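Local coordinates for protein nourseothricin acetyltransferase (Streptomyces noursei, PDB 5C82) that probably inactivates the antibiotic nourseothricin by transferring to it the acetyl group of acetyl-CoA, at residues A[10-15]-A[123-128]; A[17-22]-A[81-86]; A[56-61]-A[175-180]; A[95-100]-A[128-133]; A[152-157]-A[181-186]. The protein carries 1 engineered substitution. One frame throughout, in Å; residues are numbered along the deposited sequence.

Contact 1: residues A[10-15]-A[123-128]; sequences YRYRTS and GRALMG
Y12 on the strand at 10-15 meets A125 and L126 of the helix at 123-128 with the hydroxyl end and one edge of its ring. Y12 has the most surface buried, A125 comes next, and L126 adds less. The CA atoms of Y12 and L126 are 8.1 Å apart. The far end of the tyrosine does most of the touching. Y12 OH is 3.3 Å from A125 CB, and Y12 CZ is 3.5 Å from the same methyl. The methyl approaches the ring obliquely. L126 comes from another quarter. Its CD2 lies at the ring edge, close to the ring plane, 4.2 Å from Y12 CD2. The Y12 side chain leaves the strand with CG opposite the carbonyl carbon (chi1 -58°), which carries the ring to the helix. Apart from the Y12 hydroxyl, the touching groups are apolar. A84 of the neighbouring strand and L129, one helical turn on from A125, also pack on Y12. L126 continues inward to V95. The strand is an outermost one of the large sheet, and the helix covers one face of that sheet. The glycine-rich turn into the helix, which ends at G123, fits the R/Q-x-x-G-x-G/A signature that in GNAT relatives binds the acetyl-CoA pyrophosphate. The contact thus joins the first strand of a GNAT fold to its probable cofactor-binding helix.

Contact 2: residues A[17-22]-A[81-86]; sequences PGDAEA and TFVAYG
D19 is the first residue of 17-22 to meet segment 81-86, touching both Y85 and V83. It closes a short 3-10 turn, in which A20 N bonds to P17 O at 3.1 Å. Its CG lies beside the backbone N (chi1 -68°), and the carboxylate is directed at the strand. D19 OD1 accepts a hydrogen bond from Y85 OH at 2.7 Å. The oxygen sits at the edge of the tyrosine ring, near the ring plane. Relative to the carboxylate, the hydroxyl lies above the plane, 43° out of it. The two flat groups are inclined by 38°. The other oxygen, D19 OD2, lies 3.9 Å from V83 CG2. OD2 also forms a salt bridge with R13 NH1 and accepts from V16 N. The buried carboxylate therefore has polar partners on both oxygens, which should fix its rotation and probably favours the charged form. A22, one turn further, brings its CB to 4.0 Å from Y85 OH and adds a small apolar flank to the hydroxyl. Strand 79-85 runs between strands 11-14 and 91-100, antiparallel to both. V83 and Y85 serve the side with the start of helix 20-25. F82 and A84 pack on helix 122-137, so these two helices lie on opposite faces of the sheet.

Contact 3: residues A[56-61]-A[175-180]; sequences LTKVFP and TASDGE
K58 meets E180 and S177 through the last carbons of its chain, not through a salt bridge. The van der Waals part comes first. K58 CE rests 3.3 Å from E180 OE2 and almost as near OE1, so the methylene faces both carboxylate oxygens. The two side chains meet at a slant. S177 OG is 3.7 Å from the same CE. K58 CG in turn lies over one face of the F60 ring, toward its rim. The electrostatic part is looser. K58 NZ stays 4.6 Å from E180 OE2, an attraction without direct pairing. Hydrogen bonds stay within each segment or lead outside. The lysine chain bends at chi2 (86°) and again at chi4 (65°), folding back so that NZ gives a bond to V59 O at 2.9 Å. That donor stands above the carbonyl plane, 59° out of it. E180 OE1 bonds to T147 OG1 of strand 141-147. In the loop, T175 OG1 accepts from S177 N at 2.9 Å, an ST turn. The contact thus joins the end of strand 44-58, in the smaller antiparallel sheet, to the two-turn loop between strands 163-168 and 182-188 of the large GNAT-type sheet.

Contact 4: residues A[95-100]-A[128-133]; sequences VVVSYS and GLATEF
V97 uses both of its methyl groups on the helix at 128-133, one on A130 and one on F133. CG1 lies 3.7 Å from A130 CB. CG2 lies 3.6 Å from F133 CD2, and CE2 of that ring is 3.8 Å away. The valine rotamer (chi1 -55°) explains the split. CG1 points away from the carbonyl carbon, while CG2 takes the crowded position between backbone N and carbonyl carbon. The strand and the helix come close here, with the CA atoms of V97 and A130 6.7 Å apart. The short A130 side chain fits this close approach. This is the packing of an alpha/beta layer, in which helix 122-137 of the GNAT fold lies on one face of the large sheet. F133, almost one turn after A130, is built differently. Its CG stands opposite the backbone N (chi1 -176°), and chi2 of 76° sets the turn of the ring. The side chains of V97 and F133 run antiparallel past one another. The methyl reaches the ring obliquely. L106 and R80, on the strands either side of 91-100, also touch both V97 and F133. V95 and Y99 start toward the helix as well. V95 goes on to L126. The Y99 ring turns aside, to R137 at the end of the helix and A139 in the loop after it.

Contact 5: residues A[152-157]-A[181-186]; sequences PAIHAY and QALYMS
Helix 151-158 packs here on strand 182-188 in a buried, apolar helix-on-sheet contact centred on Y157, I154, L183 and M185. The axes of the two short segments are 10.6 Å apart and nearly parallel, at 16°. M185, present as selenomethionine, carries the most buried surface. Its SE lies 3.8 Å from Y157 CB and 5.3 Å from the centre of the Y157 ring. The selenium is at the ring edge, 76° from the normal, in a Met-aromatic contact. The side chain is straight to SE and then bends at chi3 (75°), which brings CE to 4.1 Å from I154 O. The second pair is I154 and L183, whose side chains cross at about a right angle and meet CD1 to CD1 at 3.7 Å. A bound tartrate, probably from the crystallisation liquor, lies about 3 Å from the Y157 side chain. Y157 probably corresponds to the tyrosine that many GNAT relatives place near the acetyl-CoA sulfur. I154 and Y157 also pack on V146 and L144, respectively, of strand 141-147, next to 182-188 in the sheet. F36 and V38 of strand 34-40 cover I154 and L183, respectively, from the smaller sheet. On the other face of the strand, Y184 meets Y184 of the second subunit.

How the contacts relate
Contacts 1, 2, 4 and 5 all reach the large mixed sheet. Contact 3 joins the smaller sheet to a loop between two of its strands, and 175-180 runs straight into 181-186 of contact 5. Contacts 1 and 4 share helix 122-137, with G128 in both and centres 10 Å apart. Contact 2 sits beside contact 1 on neighbouring strands, and the R13-D19 salt bridge joins them. Along the chain, contact 2 is nested in the loop closed by contact 1. Contact 5 follows contacts 1, 2 and 4; M127 packs on Y157. Contacts 1 and 3 lie on opposite sides of the chain's centre, 26 Å apart. Contacts 1, 2, 4 and 5 set helices on the large GNAT sheet, and contact 3 connects the smaller sheet to it.

Contact 1: residues A[10-15]-A[123-128]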
# COMPACT_ATOMS: atom_id res chain seq x y z
N TYR A 10 -12.07 1.03 31.43
CA TYR A 10 -12.76 1.41 30.20
C TYR A 10 -13.90 0.46 29.80
O TYR A 10 -13.97 -0.68 30.28
CB TYR A 10 -11.76 1.59 29.04
CG TYR A 10 -10.67 2.60 29.35
CD1 TYR A 10 -10.91 3.97 29.21
CD2 TYR A 10 -9.42 2.19 29.80
CE1 TYR A 10 -9.93 4.90 29.54
CE2 TYR A 10 -8.44 3.12 30.15
CZ TYR A 10 -8.69 4.48 29.98
OH TYR A 10 -7.71 5.39 30.26
N ARG A 11 -14.79 0.96 28.92
CA ARG A 11 -15.90 0.18 28.35
C ARG A 11 -15.63 0.12 26.89
O ARG A 11 -15.12 1.08 26.32
CB ARG A 11 -17.27 0.82 28.64
CG ARG A 11 -17.58 0.89 30.13
CD ARG A 11 -18.82 1.72 30.41
NE ARG A 11 -19.14 1.73 31.85
CZ ARG A 11 -19.81 0.77 32.47
NH1 ARG A 11 -20.27 -0.28 31.80
NH2 ARG A 11 -20.05 0.86 33.77
N TYR A 12 -15.93 -1.02 26.26
CA TYR A 12 -15.62 -1.22 24.85
C TYR A 12 -16.82 -1.74 24.13
O TYR A 12 -17.54 -2.57 24.67
CB TYR A 12 -14.48 -2.23 24.69
CG TYR A 12 -13.20 -1.83 25.39
CD1 TYR A 12 -12.95 -2.20 26.71
CD2 TYR A 12 -12.20 -1.13 24.71
CE1 TYR A 12 -11.77 -1.84 27.35
CE2 TYR A 12 -11.03 -0.74 25.35
CZ TYR A 12 -10.83 -1.09 26.67
OH TYR A 12 -9.66 -0.71 27.28
N ARG A 13 -17.03 -1.27 22.90
CA ARG A 13 -18.13 -1.71 22.05
C ARG A 13 -17.90 -1.37 20.58
O ARG A 13 -16.96 -0.65 20.23
CB ARG A 13 -19.49 -1.11 22.52
CG ARG A 13 -19.55 0.40 22.64
CD ARG A 13 -21.01 0.86 22.78
NE ARG A 13 -21.13 2.30 23.05
CZ ARG A 13 -21.02 3.25 22.12
NH1 ARG A 13 -20.80 2.94 20.86
NH2 ARG A 13 -21.15 4.53 22.46
N THR A 14 -18.79 -1.85 19.73
CA THR A 14 -18.79 -1.49 18.33
C THR A 14 -19.37 -0.05 18.29
O THR A 14 -20.19 0.31 19.16
CB THR A 14 -19.52 -2.56 17.52
OG1 THR A 14 -18.70 -3.72 17.51
CG2 THR A 14 -19.77 -2.13 16.09
N SER A 15 -18.85 0.78 17.39
CA SER A 15 -19.31 2.16 17.25
C SER A 15 -20.78 2.18 16.75
O SER A 15 -21.25 1.23 16.13
CB SER A 15 -18.45 2.91 16.24
OG SER A 15 -18.79 2.46 14.94
N GLY A 123 -5.01 1.39 23.83
CA GLY A 123 -4.51 1.01 22.51
C GLY A 123 -4.38 -0.49 22.34
O GLY A 123 -4.79 -1.03 21.31
N ARG A 124 -3.84 -1.16 23.37
CA ARG A 124 -3.62 -2.61 23.44
C ARG A 124 -4.94 -3.36 23.42
O ARG A 124 -5.07 -4.36 22.70
CB ARG A 124 -2.79 -2.96 24.69
CG ARG A 124 -2.56 -4.46 24.91
CD ARG A 124 -1.50 -4.71 25.97
NE ARG A 124 -0.34 -3.86 25.73
CZ ARG A 124 0.64 -4.11 24.86
NH1 ARG A 124 0.66 -5.25 24.17
NH2 ARG A 124 1.61 -3.23 24.68
N ALA A 125 -5.94 -2.89 24.22
CA ALA A 125 -7.26 -3.50 24.28
C ALA A 125 -7.97 -3.33 22.93
O ALA A 125 -8.53 -4.30 22.42
CB ALA A 125 -8.08 -2.89 25.40
N LEU A 126 -7.90 -2.13 22.32
CA LEU A 126 -8.52 -1.89 20.99
C LEU A 126 -7.91 -2.78 19.90
O LEU A 126 -8.64 -3.30 19.05
CB LEU A 126 -8.46 -0.42 20.55
CG LEU A 126 -9.30 0.59 21.32
CD1 LEU A 126 -8.84 2.00 21.02
CD2 LEU A 126 -10.80 0.42 21.04
N MSE A 127 -6.57 -2.97 19.94
CA MSE A 127 -5.82 -3.82 19.01
C MSE A 127 -6.17 -5.30 19.24
O MSE A 127 -6.19 -6.08 18.28
CB MSE A 127 -4.30 -3.57 19.11
CG MSE A 127 -3.52 -4.17 17.95
SE MSE A 127 -4.02 -3.32 16.24
CE MSE A 127 -2.88 -1.78 16.29
N GLY A 128 -6.46 -5.66 20.49
CA GLY A 128 -6.91 -7.01 20.85
C GLY A 128 -8.29 -7.25 20.25
O GLY A 128 -8.54 -8.32 19.69

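Contact 2: residues A[17-22]-A[81-86]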
# COMPACT_ATOMS: atom_id res chain seq x y z
N PRO A 17 -23.73 5.31 14.95
CA PRO A 17 -23.63 6.63 14.26
C PRO A 17 -23.40 7.82 15.20
O PRO A 17 -22.61 8.68 14.86
CB PRO A 17 -24.97 6.75 13.51
CG PRO A 17 -25.41 5.35 13.31
CD PRO A 17 -24.92 4.56 14.51
N GLY A 18 -24.01 7.79 16.38
CA GLY A 18 -23.90 8.82 17.40
C GLY A 18 -22.52 9.06 17.99
O GLY A 18 -22.34 10.02 18.74
N ASP A 19 -21.54 8.17 17.68
CA ASP A 19 -20.14 8.28 18.13
C ASP A 19 -19.32 9.14 17.16
O ASP A 19 -18.20 9.51 17.52
CB ASP A 19 -19.47 6.89 18.21
CG ASP A 19 -19.98 5.95 19.28
OD1 ASP A 19 -20.21 6.41 20.42
OD2 ASP A 19 -20.08 4.74 19.00
N ALA A 20 -19.85 9.43 15.95
CA ALA A 20 -19.16 10.18 14.89
C ALA A 20 -18.49 11.47 15.34
O ALA A 20 -17.33 11.69 15.01
CB ALA A 20 -20.11 10.45 13.72
N GLU A 21 -19.19 12.30 16.13
CA GLU A 21 -18.65 13.57 16.63
C GLU A 21 -17.46 13.36 17.56
O GLU A 21 -16.46 14.06 17.41
CB GLU A 21 -19.73 14.40 17.34
CG GLU A 21 -20.64 15.13 16.37
CD GLU A 21 -21.37 16.33 16.95
OE1 GLU A 21 -21.98 16.19 18.04
OE2 GLU A 21 -21.35 17.40 16.30
N ALA A 22 -17.59 12.45 18.55
CA ALA A 22 -16.55 12.16 19.52
C ALA A 22 -15.30 11.59 18.83
O ALA A 22 -14.19 11.97 19.16
CB ALA A 22 -17.06 11.22 20.60
N THR A 81 -15.62 -0.50 13.35
CA THR A 81 -15.02 0.47 14.26
C THR A 81 -15.33 0.07 15.69
O THR A 81 -16.49 -0.13 16.04
CB THR A 81 -15.50 1.92 13.97
OG1 THR A 81 -15.18 2.28 12.64
CG2 THR A 81 -14.90 2.96 14.94
N PHE A 82 -14.29 -0.03 16.53
CA PHE A 82 -14.42 -0.29 17.96
C PHE A 82 -14.05 0.96 18.73
O PHE A 82 -13.06 1.61 18.41
CB PHE A 82 -13.56 -1.48 18.40
CG PHE A 82 -13.90 -2.76 17.70
CD1 PHE A 82 -14.99 -3.52 18.10
CD2 PHE A 82 -13.07 -3.27 16.70
CE1 PHE A 82 -15.30 -4.72 17.45
CE2 PHE A 82 -13.37 -4.46 16.06
CZ PHE A 82 -14.48 -5.20 16.45
N VAL A 83 -14.87 1.31 19.74
CA VAL A 83 -14.65 2.49 20.57
C VAL A 83 -14.38 2.07 21.99
O VAL A 83 -14.89 1.04 22.43
CB VAL A 83 -15.84 3.50 20.50
CG1 VAL A 83 -15.90 4.22 19.15
CG2 VAL A 83 -17.18 2.83 20.85
N ALA A 84 -13.63 2.88 22.72
CA ALA A 84 -13.32 2.71 24.15
C ALA A 84 -13.73 3.98 24.87
O ALA A 84 -13.30 5.06 24.50
CB ALA A 84 -11.82 2.47 24.35
N TYR A 85 -14.62 3.85 25.87
CA TYR A 85 -15.10 4.99 26.66
C TYR A 85 -14.62 4.89 28.10
O TYR A 85 -14.65 3.82 28.70
CB TYR A 85 -16.63 5.11 26.61
CG TYR A 85 -17.14 5.82 25.37
CD1 TYR A 85 -17.42 5.11 24.20
CD2 TYR A 85 -17.37 7.19 25.37
CE1 TYR A 85 -17.87 5.76 23.06
CE2 TYR A 85 -17.83 7.86 24.23
CZ TYR A 85 -18.07 7.14 23.08
OH TYR A 85 -18.52 7.78 21.95
N GLY A 86 -14.19 6.02 28.65
CA GLY A 86 -13.77 6.10 30.04
C GLY A 86 -14.95 6.25 30.98
O GLY A 86 -16.09 6.34 30.52

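Contact 3: residues A[56-61]-A[175-180]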
# COMPACT_ATOMS: atom_id res chain seq x y z
N LEU A 56 9.17 17.39 17.81
CA LEU A 56 8.21 17.53 16.72
C LEU A 56 6.80 17.31 17.27
O LEU A 56 6.58 16.34 17.99
CB LEU A 56 8.53 16.49 15.62
CG LEU A 56 7.72 16.56 14.32
CD1 LEU A 56 8.63 16.44 13.11
CD2 LEU A 56 6.74 15.44 14.24
N THR A 57 5.88 18.23 16.98
CA THR A 57 4.48 18.06 17.32
C THR A 57 3.75 17.86 16.03
O THR A 57 3.79 18.72 15.16
CB THR A 57 3.87 19.19 18.17
OG1 THR A 57 4.56 19.26 19.42
CG2 THR A 57 2.35 18.97 18.43
N LYS A 58 3.07 16.71 15.91
CA LYS A 58 2.33 16.37 14.71
C LYS A 58 0.84 16.47 14.97
O LYS A 58 0.30 15.78 15.84
CB LYS A 58 2.77 14.99 14.16
CG LYS A 58 1.99 14.51 12.95
CD LYS A 58 2.54 15.04 11.63
CE LYS A 58 1.66 14.70 10.45
NZ LYS A 58 0.33 15.37 10.50
N VAL A 59 0.19 17.33 14.19
CA VAL A 59 -1.24 17.60 14.21
C VAL A 59 -1.79 17.14 12.85
O VAL A 59 -1.20 17.45 11.81
CB VAL A 59 -1.47 19.12 14.47
CG1 VAL A 59 -2.92 19.51 14.28
CG2 VAL A 59 -0.97 19.52 15.86
N PHE A 60 -2.88 16.35 12.86
CA PHE A 60 -3.49 15.81 11.64
C PHE A 60 -4.82 16.52 11.34
O PHE A 60 -5.68 16.59 12.23
CB PHE A 60 -3.73 14.28 11.77
CG PHE A 60 -2.55 13.41 12.12
CD1 PHE A 60 -2.24 13.13 13.44
CD2 PHE A 60 -1.79 12.80 11.12
CE1 PHE A 60 -1.16 12.30 13.77
CE2 PHE A 60 -0.72 11.96 11.44
CZ PHE A 60 -0.41 11.71 12.77
N PRO A 61 -5.06 17.00 10.09
CA PRO A 61 -6.34 17.69 9.81
C PRO A 61 -7.51 16.74 9.50
O PRO A 61 -8.27 16.97 8.55
CB PRO A 61 -5.98 18.64 8.64
CG PRO A 61 -4.50 18.36 8.30
CD PRO A 61 -4.18 17.03 8.91
N THR A 175 0.72 16.18 -0.02
CA THR A 175 -0.22 16.31 1.09
C THR A 175 0.39 17.21 2.15
O THR A 175 1.56 17.60 2.03
CB THR A 175 -0.56 14.91 1.70
OG1 THR A 175 0.47 14.50 2.59
CG2 THR A 175 -0.80 13.84 0.68
N ALA A 176 -0.36 17.46 3.24
CA ALA A 176 0.09 18.21 4.41
C ALA A 176 1.24 17.44 5.12
O ALA A 176 1.97 18.05 5.89
CB ALA A 176 -1.07 18.40 5.37
N SER A 177 1.41 16.13 4.84
CA SER A 177 2.46 15.30 5.46
C SER A 177 3.67 15.07 4.55
O SER A 177 4.53 14.23 4.86
CB SER A 177 1.88 13.98 5.95
OG SER A 177 0.84 14.29 6.86
N ASP A 178 3.77 15.86 3.47
CA ASP A 178 4.90 15.79 2.54
C ASP A 178 6.22 15.91 3.34
O ASP A 178 6.34 16.75 4.23
CB ASP A 178 4.77 16.88 1.48
CG ASP A 178 5.59 16.61 0.24
OD1 ASP A 178 6.85 16.59 0.35
OD2 ASP A 178 4.99 16.45 -0.84
N GLY A 179 7.15 14.99 3.09
CA GLY A 179 8.41 14.92 3.82
C GLY A 179 8.44 13.74 4.78
O GLY A 179 9.52 13.35 5.24
N GLU A 180 7.26 13.14 5.07
CA GLU A 180 7.11 11.94 5.88
C GLU A 180 6.96 10.72 4.96
O GLU A 180 6.62 10.86 3.78
CB GLU A 180 5.90 12.05 6.82
CG GLU A 180 5.99 13.18 7.82
CD GLU A 180 4.68 13.57 8.47
OE1 GLU A 180 3.88 12.67 8.81
OE2 GLU A 180 4.46 14.78 8.67

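Contact 4: residues A[95-100]-A[128-133]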
# COMPACT_ATOMS: atom_id res chain seq x y z
N VAL A 95 -10.63 2.35 17.05
CA VAL A 95 -9.86 1.61 16.03
C VAL A 95 -10.83 1.30 14.88
O VAL A 95 -11.96 0.87 15.11
CB VAL A 95 -9.11 0.35 16.57
CG1 VAL A 95 -10.06 -0.74 17.06
CG2 VAL A 95 -8.14 -0.22 15.54
N VAL A 96 -10.39 1.59 13.66
CA VAL A 96 -11.18 1.32 12.47
C VAL A 96 -10.42 0.20 11.77
O VAL A 96 -9.20 0.31 11.58
CB VAL A 96 -11.37 2.57 11.55
CG1 VAL A 96 -12.28 2.25 10.35
CG2 VAL A 96 -11.91 3.77 12.33
N VAL A 97 -11.14 -0.87 11.44
CA VAL A 97 -10.59 -2.03 10.76
C VAL A 97 -11.36 -2.32 9.49
O VAL A 97 -12.56 -2.01 9.39
CB VAL A 97 -10.43 -3.29 11.67
CG1 VAL A 97 -9.59 -2.98 12.91
CG2 VAL A 97 -11.78 -3.92 12.06
N SER A 98 -10.66 -2.90 8.51
CA SER A 98 -11.22 -3.30 7.23
C SER A 98 -10.60 -4.66 6.88
O SER A 98 -9.40 -4.84 7.07
CB SER A 98 -10.88 -2.25 6.17
OG SER A 98 -11.06 -2.77 4.87
N TYR A 99 -11.40 -5.59 6.37
CA TYR A 99 -10.91 -6.92 6.01
C TYR A 99 -10.90 -7.15 4.50
O TYR A 99 -11.87 -6.81 3.82
CB TYR A 99 -11.76 -8.01 6.69
CG TYR A 99 -11.24 -9.40 6.39
CD1 TYR A 99 -10.02 -9.84 6.89
CD2 TYR A 99 -11.97 -10.28 5.59
CE1 TYR A 99 -9.53 -11.11 6.60
CE2 TYR A 99 -11.50 -11.56 5.31
CZ TYR A 99 -10.28 -11.97 5.83
OH TYR A 99 -9.79 -13.21 5.54
N SER A 100 -9.82 -7.75 4.00
CA SER A 100 -9.67 -8.11 2.58
C SER A 100 -9.38 -9.61 2.51
O SER A 100 -8.34 -10.08 3.01
CB SER A 100 -8.56 -7.28 1.94
OG SER A 100 -8.12 -7.85 0.71
N GLY A 128 -6.46 -5.66 20.49
CA GLY A 128 -6.91 -7.01 20.85
C GLY A 128 -8.29 -7.25 20.25
O GLY A 128 -8.54 -8.32 19.69
N LEU A 129 -9.18 -6.24 20.32
CA LEU A 129 -10.53 -6.30 19.74
C LEU A 129 -10.44 -6.43 18.21
O LEU A 129 -11.19 -7.21 17.62
CB LEU A 129 -11.34 -5.06 20.13
CG LEU A 129 -11.87 -5.00 21.59
CD1 LEU A 129 -12.61 -3.68 21.82
CD2 LEU A 129 -12.84 -6.16 21.90
N ALA A 130 -9.46 -5.71 17.59
CA ALA A 130 -9.15 -5.78 16.17
C ALA A 130 -8.69 -7.22 15.84
O ALA A 130 -9.12 -7.77 14.84
CB ALA A 130 -8.05 -4.78 15.80
N THR A 131 -7.89 -7.83 16.73
CA THR A 131 -7.35 -9.19 16.56
C THR A 131 -8.46 -10.23 16.60
O THR A 131 -8.48 -11.12 15.75
CB THR A 131 -6.19 -9.44 17.55
OG1 THR A 131 -5.16 -8.50 17.23
CG2 THR A 131 -5.59 -10.83 17.44
N GLU A 132 -9.41 -10.09 17.53
CA GLU A 132 -10.56 -11.01 17.64
C GLU A 132 -11.40 -11.00 16.35
O GLU A 132 -11.71 -12.06 15.82
CB GLU A 132 -11.42 -10.70 18.87
CG GLU A 132 -10.68 -10.88 20.20
CD GLU A 132 -11.42 -10.34 21.41
OE1 GLU A 132 -12.49 -9.71 21.23
OE2 GLU A 132 -10.91 -10.49 22.54
N PHE A 133 -11.72 -9.80 15.82
CA PHE A 133 -12.44 -9.62 14.56
C PHE A 133 -11.69 -10.26 13.39
O PHE A 133 -12.31 -10.85 12.51
CB PHE A 133 -12.65 -8.11 14.31
CG PHE A 133 -13.47 -7.76 13.09
CD1 PHE A 133 -14.86 -7.89 13.11
CD2 PHE A 133 -12.87 -7.32 11.92
CE1 PHE A 133 -15.62 -7.55 11.98
CE2 PHE A 133 -13.63 -6.98 10.80
CZ PHE A 133 -15.00 -7.09 10.83

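Contact 5: residues A[152-157]-A[181-186]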
# COMPACT_ATOMS: atom_id res chain seq x y z
N PRO A 152 6.76 7.11 18.87
CA PRO A 152 6.05 6.42 19.98
C PRO A 152 5.02 5.35 19.57
O PRO A 152 4.86 4.38 20.29
CB PRO A 152 5.35 7.58 20.73
CG PRO A 152 6.16 8.83 20.33
CD PRO A 152 6.46 8.57 18.89
N ALA A 153 4.28 5.55 18.46
CA ALA A 153 3.32 4.55 18.00
C ALA A 153 4.10 3.39 17.43
O ALA A 153 3.71 2.26 17.67
CB ALA A 153 2.40 5.14 16.94
N ILE A 154 5.22 3.68 16.71
CA ILE A 154 6.08 2.66 16.11
C ILE A 154 6.61 1.72 17.20
O ILE A 154 6.46 0.51 17.08
CB ILE A 154 7.20 3.26 15.21
CG1 ILE A 154 6.59 3.89 13.94
CG2 ILE A 154 8.24 2.19 14.83
CD1 ILE A 154 7.45 4.99 13.27
N HIS A 155 7.14 2.29 18.28
CA HIS A 155 7.63 1.51 19.41
C HIS A 155 6.49 0.78 20.10
O HIS A 155 6.66 -0.40 20.42
CB HIS A 155 8.39 2.41 20.40
CG HIS A 155 9.82 2.65 20.02
ND1 HIS A 155 10.76 1.63 20.07
CD2 HIS A 155 10.44 3.79 19.65
CE1 HIS A 155 11.91 2.18 19.71
NE2 HIS A 155 11.76 3.48 19.46
N ALA A 156 5.30 1.43 20.23
CA ALA A 156 4.11 0.78 20.85
C ALA A 156 3.62 -0.44 20.03
O ALA A 156 3.26 -1.46 20.62
CB ALA A 156 2.99 1.79 21.05
N TYR A 157 3.66 -0.34 18.68
CA TYR A 157 3.25 -1.41 17.75
C TYR A 157 4.20 -2.56 17.84
O TYR A 157 3.76 -3.71 17.78
CB TYR A 157 3.20 -0.90 16.29
CG TYR A 157 2.10 0.11 16.06
CD1 TYR A 157 0.88 0.03 16.75
CD2 TYR A 157 2.27 1.16 15.17
CE1 TYR A 157 -0.11 0.98 16.59
CE2 TYR A 157 1.28 2.14 15.01
CZ TYR A 157 0.09 2.03 15.70
OH TYR A 157 -0.89 2.95 15.49
N GLN A 181 7.23 9.51 5.48
CA GLN A 181 7.10 8.29 4.67
C GLN A 181 6.12 7.38 5.39
O GLN A 181 6.04 7.41 6.63
CB GLN A 181 8.46 7.57 4.49
CG GLN A 181 9.56 8.42 3.74
CD GLN A 181 10.11 9.54 4.59
OE1 GLN A 181 10.48 9.36 5.76
NE2 GLN A 181 10.08 10.76 4.05
N ALA A 182 5.36 6.60 4.62
CA ALA A 182 4.43 5.67 5.26
C ALA A 182 5.21 4.39 5.64
O ALA A 182 5.94 3.87 4.83
CB ALA A 182 3.28 5.35 4.33
N LEU A 183 5.12 3.95 6.88
CA LEU A 183 5.78 2.71 7.28
C LEU A 183 4.71 1.66 7.48
O LEU A 183 3.64 1.94 8.05
CB LEU A 183 6.63 2.86 8.56
CG LEU A 183 7.72 3.95 8.59
CD1 LEU A 183 8.45 3.90 9.92
CD2 LEU A 183 8.72 3.85 7.38
N TYR A 184 5.00 0.45 6.98
CA TYR A 184 4.06 -0.67 7.04
C TYR A 184 4.49 -1.71 8.05
O TYR A 184 5.67 -2.06 8.11
CB TYR A 184 3.84 -1.26 5.64
CG TYR A 184 3.29 -0.26 4.63
CD1 TYR A 184 2.40 0.74 5.02
CD2 TYR A 184 3.57 -0.38 3.27
CE1 TYR A 184 1.85 1.61 4.10
CE2 TYR A 184 3.03 0.51 2.34
CZ TYR A 184 2.18 1.51 2.76
OH TYR A 184 1.60 2.38 1.87
N MSE A 185 3.55 -2.13 8.93
CA MSE A 185 3.86 -3.14 9.95
C MSE A 185 2.80 -4.22 9.96
O MSE A 185 1.62 -3.95 9.74
CB MSE A 185 4.03 -2.51 11.36
CG MSE A 185 5.06 -1.36 11.40
SE MSE A 185 5.28 -0.63 13.17
CE MSE A 185 6.39 -2.13 14.00
N SER A 186 3.23 -5.45 10.19
CA SER A 186 2.29 -6.55 10.20
C SER A 186 2.53 -7.48 11.36
O SER A 186 3.61 -7.52 11.94
CB SER A 186 2.31 -7.32 8.88
OG SER A 186 3.57 -7.96 8.70